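Local coordinates for hypothetical protein SpyM3_0169 (Streptococcus pyogenes, PDB 1PG6) that is of unknown function but belongs to the mitochondrial biogenesis AIM24 family, in the cupin clan, and binds calcium ions in the crystal, at residues G68-S73 / E78-T83; V184-E189 / V210-R215. All blocks are in the same frame, centred on the assembly; numbering follows the deposited sequence.

Contact 1 (68-73 with 78-83) is local and partly buried. It joins the helix 67-76 to the chain that leaves it for the strand 82-87. Contact 2 (184-189 with 210-215) is buried and joins strands of two different beta sheets. The two share no helix or strand. Their centres lie 25 Å apart and their nearest atoms about 12 Å, so they do not touch. The partly exposed contact and the buried one use different chemistry. Contact 1 combines a backbone hydrogen bond with a selenomethionine lying against a helix. Contact 2 is made by side chains alone, with a phenylalanine and an asparagine set over one face of a tryptophan.

Contact 1: residues G68-S73 / E78-T83; sequences GAIGRS and ESMFIT
Glu-78 meets Ser-73 through the backbone. Glu-78 N donates to Ser-73 O at 2.9 Å. The bond is bent, with an N-H...O angle of 130°. It ties the start of 78-83 to the helix 67-76. The two side chains also approach, with Glu-78 CB 4.1 Å from Ser-73 CB.

The CB of Ser-79 points away from the helix. Ser-79 OG accepts from Phe-81 N at 3.1 Å, which makes an ST turn. The same residue opens the type I beta turn that ends at Ile-82.

Met-80, a selenomethionine, shares most of the contact with Ser-73. Its chain bends at chi2 (-68°) and chi3 (89°), and its end lies against the helix. Met-80 SE is 3.9 Å from Ala-69 O and 4.3 Å from Ile-70 CG1. Met-80 CE comes to 3.3 Å from Ser-73 CB, tighter than usual for two carbons. Ser-73 OG also lies beside this methyl. Ser-73 OG donates to Ile-70 O at 2.7 Å, a bond back into its own helix that fixes the rotation of the serine.

Here the chain leaving a helix folds back against it before entering the next strand. Lys-55 lies beside the turn, and its NZ bonds to Ser-79 O and Ile-82 O. Ser-79 N bonds to Tyr-129 OH on the strand 128-133. Thr-83 then pairs with Leu-38 of the strand 35-39, where the chain enters the six-stranded sheet.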
loop_
_atom_site.group_PDB
_atom_site.type_symbol
_atom_site.label_atom_id
_atom_site.label_comp_id
_atom_site.label_asym_id
_atom_site.label_seq_id
_atom_site.Cartn_x
_atom_site.Cartn_y
_atom_site.Cartn_z
ATOM N N GLY A 68 4.611 7.005 22.811
ATOM C CA GLY A 68 4.436 8.371 22.366
ATOM C C GLY A 68 4.701 8.406 20.875
ATOM O O GLY A 68 4.146 9.231 20.151
ATOM N N ALA A 69 5.562 7.501 20.419
ATOM C CA ALA A 69 5.892 7.403 19.005
ATOM C C ALA A 69 4.628 6.951 18.283
ATOM O O ALA A 69 4.217 7.545 17.286
ATOM C CB ALA A 69 7.012 6.392 18.793
ATOM N N ILE A 70 4.013 5.895 18.806
ATOM C CA ILE A 70 2.782 5.357 18.240
ATOM C C ILE A 70 1.661 6.368 18.449
ATOM O O ILE A 70 0.825 6.578 17.571
ATOM C CB ILE A 70 2.378 4.040 18.935
ATOM C CG1 ILE A 70 3.495 3.005 18.787
ATOM C CG2 ILE A 70 1.078 3.518 18.344
ATOM C CD1 ILE A 70 3.246 1.725 19.554
ATOM N N GLY A 71 1.657 6.994 19.622
ATOM C CA GLY A 71 0.633 7.967 19.949
ATOM C C GLY A 71 0.525 9.138 18.991
ATOM O O GLY A 71 -0.579 9.524 18.605
ATOM N N ARG A 72 1.663 9.710 18.608
ATOM C CA ARG A 72 1.665 10.849 17.697
ATOM C C ARG A 72 1.274 10.484 16.267
ATOM O O ARG A 72 0.702 11.304 15.548
ATOM C CB ARG A 72 3.038 11.530 17.699
ATOM C CG ARG A 72 3.375 12.248 18.999
ATOM C CD ARG A 72 4.632 13.096 18.856
ATOM N NE ARG A 72 5.812 12.287 18.566
ATOM C CZ ARG A 72 6.371 11.446 19.431
ATOM N NH1 ARG A 72 5.860 11.307 20.647
ATOM N NH2 ARG A 72 7.439 10.743 19.079
ATOM N N SER A 73 1.579 9.259 15.853
ATOM C CA SER A 73 1.248 8.820 14.501
ATOM C C SER A 73 -0.251 8.602 14.334
ATOM O O SER A 73 -0.815 8.883 13.277
ATOM C CB SER A 73 1.997 7.528 14.159
ATOM O OG SER A 73 1.594 6.454 14.990
ATOM N N GLU A 78 -0.264 9.139 10.402
ATOM C CA GLU A 78 0.892 8.444 9.849
ATOM C C GLU A 78 0.862 6.964 10.208
ATOM O O GLU A 78 0.115 6.545 11.093
ATOM C CB GLU A 78 2.185 9.070 10.373
ATOM C CG GLU A 78 2.445 10.480 9.869
ATOM C CD GLU A 78 3.703 11.084 10.460
ATOM O OE1 GLU A 78 4.777 10.455 10.348
ATOM O OE2 GLU A 78 3.619 12.189 11.034
ATOM N N SER A 79 1.682 6.177 9.521
ATOM C CA SER A 79 1.744 4.744 9.766
ATOM C C SER A 79 3.069 4.336 10.386
ATOM O O SER A 79 4.130 4.823 9.994
ATOM C CB SER A 79 1.537 3.972 8.458
ATOM O OG SER A 79 1.666 2.574 8.664
HETATM N N MSE A 80 3.001 3.439 11.363
HETATM C CA MSE A 80 4.198 2.949 12.030
HETATM C C MSE A 80 4.885 1.899 11.164
HETATM O O MSE A 80 6.011 1.496 11.445
HETATM C CB MSE A 80 3.834 2.338 13.387
HETATM C CG MSE A 80 3.448 3.357 14.447
HETATM SE SE MSE A 80 4.957 4.433 14.978
HETATM C CE MSE A 80 4.793 5.842 13.674
ATOM N N PHE A 81 4.202 1.465 10.107
ATOM C CA PHE A 81 4.753 0.450 9.217
ATOM C C PHE A 81 5.316 1.033 7.928
ATOM O O PHE A 81 5.467 0.336 6.924
ATOM C CB PHE A 81 3.687 -0.599 8.911
ATOM C CG PHE A 81 3.030 -1.149 10.143
ATOM C CD1 PHE A 81 1.873 -0.567 10.647
ATOM C CD2 PHE A 81 3.602 -2.209 10.835
ATOM C CE1 PHE A 81 1.291 -1.034 11.824
ATOM C CE2 PHE A 81 3.032 -2.684 12.014
ATOM C CZ PHE A 81 1.873 -2.094 12.510
ATOM N N ILE A 82 5.622 2.324 7.973
ATOM C CA ILE A 82 6.203 3.018 6.836
ATOM C C ILE A 82 7.460 3.734 7.316
ATOM O O ILE A 82 7.423 4.490 8.288
ATOM C CB ILE A 82 5.229 4.053 6.234
ATOM C CG1 ILE A 82 4.002 3.338 5.662
ATOM C CG2 ILE A 82 5.934 4.855 5.145
ATOM C CD1 ILE A 82 2.975 4.271 5.038
ATOM N N THR A 83 8.574 3.472 6.645
ATOM C CA THR A 83 9.838 4.099 6.997
ATOM C C THR A 83 10.258 5.032 5.874
ATOM O O THR A 83 9.634 5.061 4.812
ATOM C CB THR A 83 10.940 3.044 7.239
ATOM O OG1 THR A 83 11.095 2.233 6.070
ATOM C CG2 THR A 83 10.567 2.155 8.411
#

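Contact 2: residues V184-E189 / V210-R215; sequences VAWSRE and VVNTFR
Trp-186 and Phe-214 form the aromatic part of the contact. The edge of Phe-214 points toward the face of Trp-186 in a T-shaped (edge-to-face) pair. The Trp-186 five-membered ring and the Phe-214 ring have centroids 4.8 Å apart and planes at 64°. Phe-214 CE1 stands 3.4 Å above the indole plane, displaced toward the rim, and is 3.5 Å from Trp-186 CG. Phe-214 CE1 also meets CD1 and CD2 of the indole, while Phe-214 CD1 lies 4.0 Å from Trp-186 CD1. With chi1 at 66°, CG of Trp-186 sits between the backbone N and the carbonyl carbon, and this turns one indole face to Phe-214 CE1 and Asn-212 ND2.

The amide contact is on the same indole face. Asn-212 ND2 sits 3.7 Å from Trp-186 CH2, above the six-membered ring and also offset toward the rim. The amide plane is 83° from the indole plane, so the group stands nearly upright on the ring. Within its own strand the other end of the amide reaches two residues on: Asn-212 OD1 lies 3.4 Å above the plane of the Phe-214 ring, offset toward its rim.

All three residues are buried, and CB of each points toward the facing strand. This is side-chain packing between two separate sheets: the nearest CA atoms, of Trp-186 and Phe-214, are 9.1 Å apart, too far for backbone pairing. Tyr-192, on the strand 191-195, makes a second edge-to-face pair with Trp-186 and also touches Asn-212. Phe-214 packs on Ile-178 of the strand 174-179. The contact joins the strand 183-187, which lies between 113-116 and 219-223 in a six-stranded antiparallel sheet, to 211-215, the middle strand of a three-stranded one.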
loop_
_atom_site.group_PDB
_atom_site.type_symbol
_atom_site.label_atom_id
_atom_site.label_comp_id
_atom_site.label_asym_id
_atom_site.label_seq_id
_atom_site.Cartn_x
_atom_site.Cartn_y
_atom_site.Cartn_z
ATOM N N VAL A 184 -6.452 -3.650 -4.632
ATOM C CA VAL A 184 -5.118 -3.119 -4.376
ATOM C C VAL A 184 -5.141 -1.612 -4.114
ATOM O O VAL A 184 -4.754 -1.143 -3.040
ATOM C CB VAL A 184 -4.173 -3.386 -5.574
ATOM C CG1 VAL A 184 -2.795 -2.786 -5.305
ATOM C CG2 VAL A 184 -4.058 -4.886 -5.819
ATOM N N ALA A 185 -5.596 -0.860 -5.110
ATOM C CA ALA A 185 -5.645 0.593 -5.016
ATOM C C ALA A 185 -6.694 1.110 -5.989
ATOM O O ALA A 185 -7.051 0.425 -6.945
ATOM C CB ALA A 185 -4.275 1.172 -5.366
ATOM N N TRP A 186 -7.195 2.317 -5.752
ATOM C CA TRP A 186 -8.207 2.866 -6.645
ATOM C C TRP A 186 -8.199 4.388 -6.643
ATOM O O TRP A 186 -7.679 5.012 -5.721
ATOM C CB TRP A 186 -9.589 2.319 -6.260
ATOM C CG TRP A 186 -10.081 2.758 -4.906
ATOM C CD1 TRP A 186 -10.904 3.818 -4.641
ATOM C CD2 TRP A 186 -9.793 2.149 -3.640
ATOM N NE1 TRP A 186 -11.149 3.904 -3.292
ATOM C CE2 TRP A 186 -10.478 2.898 -2.653
ATOM C CE3 TRP A 186 -9.023 1.046 -3.241
ATOM C CZ2 TRP A 186 -10.416 2.576 -1.290
ATOM C CZ3 TRP A 186 -8.962 0.728 -1.884
ATOM C CH2 TRP A 186 -9.657 1.493 -0.925
ATOM N N SER A 187 -8.761 4.979 -7.691
ATOM C CA SER A 187 -8.806 6.434 -7.823
ATOM C C SER A 187 -9.486 7.111 -6.642
ATOM O O SER A 187 -10.547 6.681 -6.189
ATOM C CB SER A 187 -9.525 6.819 -9.113
ATOM O OG SER A 187 -8.794 6.399 -10.255
ATOM N N ARG A 188 -8.872 8.179 -6.149
ATOM C CA ARG A 188 -9.426 8.910 -5.016
ATOM C C ARG A 188 -10.734 9.578 -5.423
ATOM O O ARG A 188 -11.614 9.804 -4.594
ATOM C CB ARG A 188 -8.435 9.966 -4.537
ATOM C CG ARG A 188 -8.846 10.621 -3.236
ATOM C CD ARG A 188 -7.887 11.720 -2.872
ATOM N NE ARG A 188 -7.953 12.816 -3.826
ATOM C CZ ARG A 188 -7.170 13.887 -3.779
ATOM N NH1 ARG A 188 -6.259 14.004 -2.821
ATOM N NH2 ARG A 188 -7.299 14.840 -4.692
ATOM N N GLU A 189 -10.844 9.876 -6.712
ATOM C CA GLU A 189 -12.016 10.519 -7.287
ATOM C C GLU A 189 -13.281 9.642 -7.236
ATOM O O GLU A 189 -14.406 10.142 -7.339
ATOM C CB GLU A 189 -11.681 10.924 -8.728
ATOM C CG GLU A 189 -10.848 9.858 -9.472
ATOM C CD GLU A 189 -9.421 10.294 -9.827
ATOM O OE1 GLU A 189 -8.604 10.623 -8.916
ATOM O OE2 GLU A 189 -9.101 10.288 -11.047
ATOM N N VAL A 210 -15.454 -8.485 4.080
ATOM C CA VAL A 210 -16.006 -7.215 3.634
ATOM C C VAL A 210 -15.751 -6.964 2.155
ATOM O O VAL A 210 -14.726 -7.376 1.606
ATOM C CB VAL A 210 -15.420 -6.017 4.425
ATOM C CG1 VAL A 210 -15.843 -6.094 5.884
ATOM C CG2 VAL A 210 -13.903 -6.007 4.305
ATOM N N VAL A 211 -16.697 -6.290 1.515
ATOM C CA VAL A 211 -16.570 -5.959 0.106
ATOM C C VAL A 211 -16.402 -4.451 -0.013
ATOM O O VAL A 211 -16.677 -3.708 0.933
ATOM C CB VAL A 211 -17.818 -6.385 -0.696
ATOM C CG1 VAL A 211 -18.024 -7.885 -0.579
ATOM C CG2 VAL A 211 -19.044 -5.637 -0.197
ATOM N N ASN A 212 -15.935 -4.007 -1.172
ATOM C CA ASN A 212 -15.744 -2.589 -1.428
ATOM C C ASN A 212 -16.650 -2.241 -2.603
ATOM O O ASN A 212 -16.525 -2.820 -3.684
ATOM C CB ASN A 212 -14.279 -2.308 -1.795
ATOM C CG ASN A 212 -13.902 -0.846 -1.632
ATOM O OD1 ASN A 212 -14.728 0.048 -1.828
ATOM N ND2 ASN A 212 -12.643 -0.593 -1.288
ATOM N N THR A 213 -17.588 -1.322 -2.387
ATOM C CA THR A 213 -18.487 -0.905 -3.455
ATOM C C THR A 213 -18.014 0.444 -3.991
ATOM O O THR A 213 -17.931 1.426 -3.250
ATOM C CB THR A 213 -19.946 -0.775 -2.961
ATOM O OG1 THR A 213 -20.443 -2.070 -2.599
ATOM C CG2 THR A 213 -20.828 -0.187 -4.056
ATOM N N PHE A 214 -17.692 0.473 -5.282
ATOM C CA PHE A 214 -17.206 1.672 -5.960
ATOM C C PHE A 214 -18.278 2.288 -6.848
ATOM O O PHE A 214 -19.064 1.577 -7.470
ATOM C CB PHE A 214 -16.003 1.324 -6.841
ATOM C CG PHE A 214 -14.878 0.673 -6.100
ATOM C CD1 PHE A 214 -13.988 1.435 -5.353
ATOM C CD2 PHE A 214 -14.713 -0.707 -6.140
ATOM C CE1 PHE A 214 -12.944 0.832 -4.652
ATOM C CE2 PHE A 214 -13.675 -1.319 -5.445
ATOM C CZ PHE A 214 -12.787 -0.548 -4.699
ATOM N N ARG A 215 -18.295 3.615 -6.908
ATOM C CA ARG A 215 -19.255 4.336 -7.741
ATOM C C ARG A 215 -18.592 5.577 -8.328
ATOM O O ARG A 215 -17.907 6.311 -7.618
ATOM C CB ARG A 215 -20.470 4.759 -6.906
ATOM C CG ARG A 215 -21.129 3.629 -6.140
ATOM C CD ARG A 215 -22.324 4.117 -5.334
ATOM N NE ARG A 215 -22.993 3.016 -4.647
ATOM C CZ ARG A 215 -24.176 3.112 -4.051
ATOM N NH1 ARG A 215 -24.836 4.266 -4.054
ATOM N NH2 ARG A 215 -24.701 2.051 -3.454
#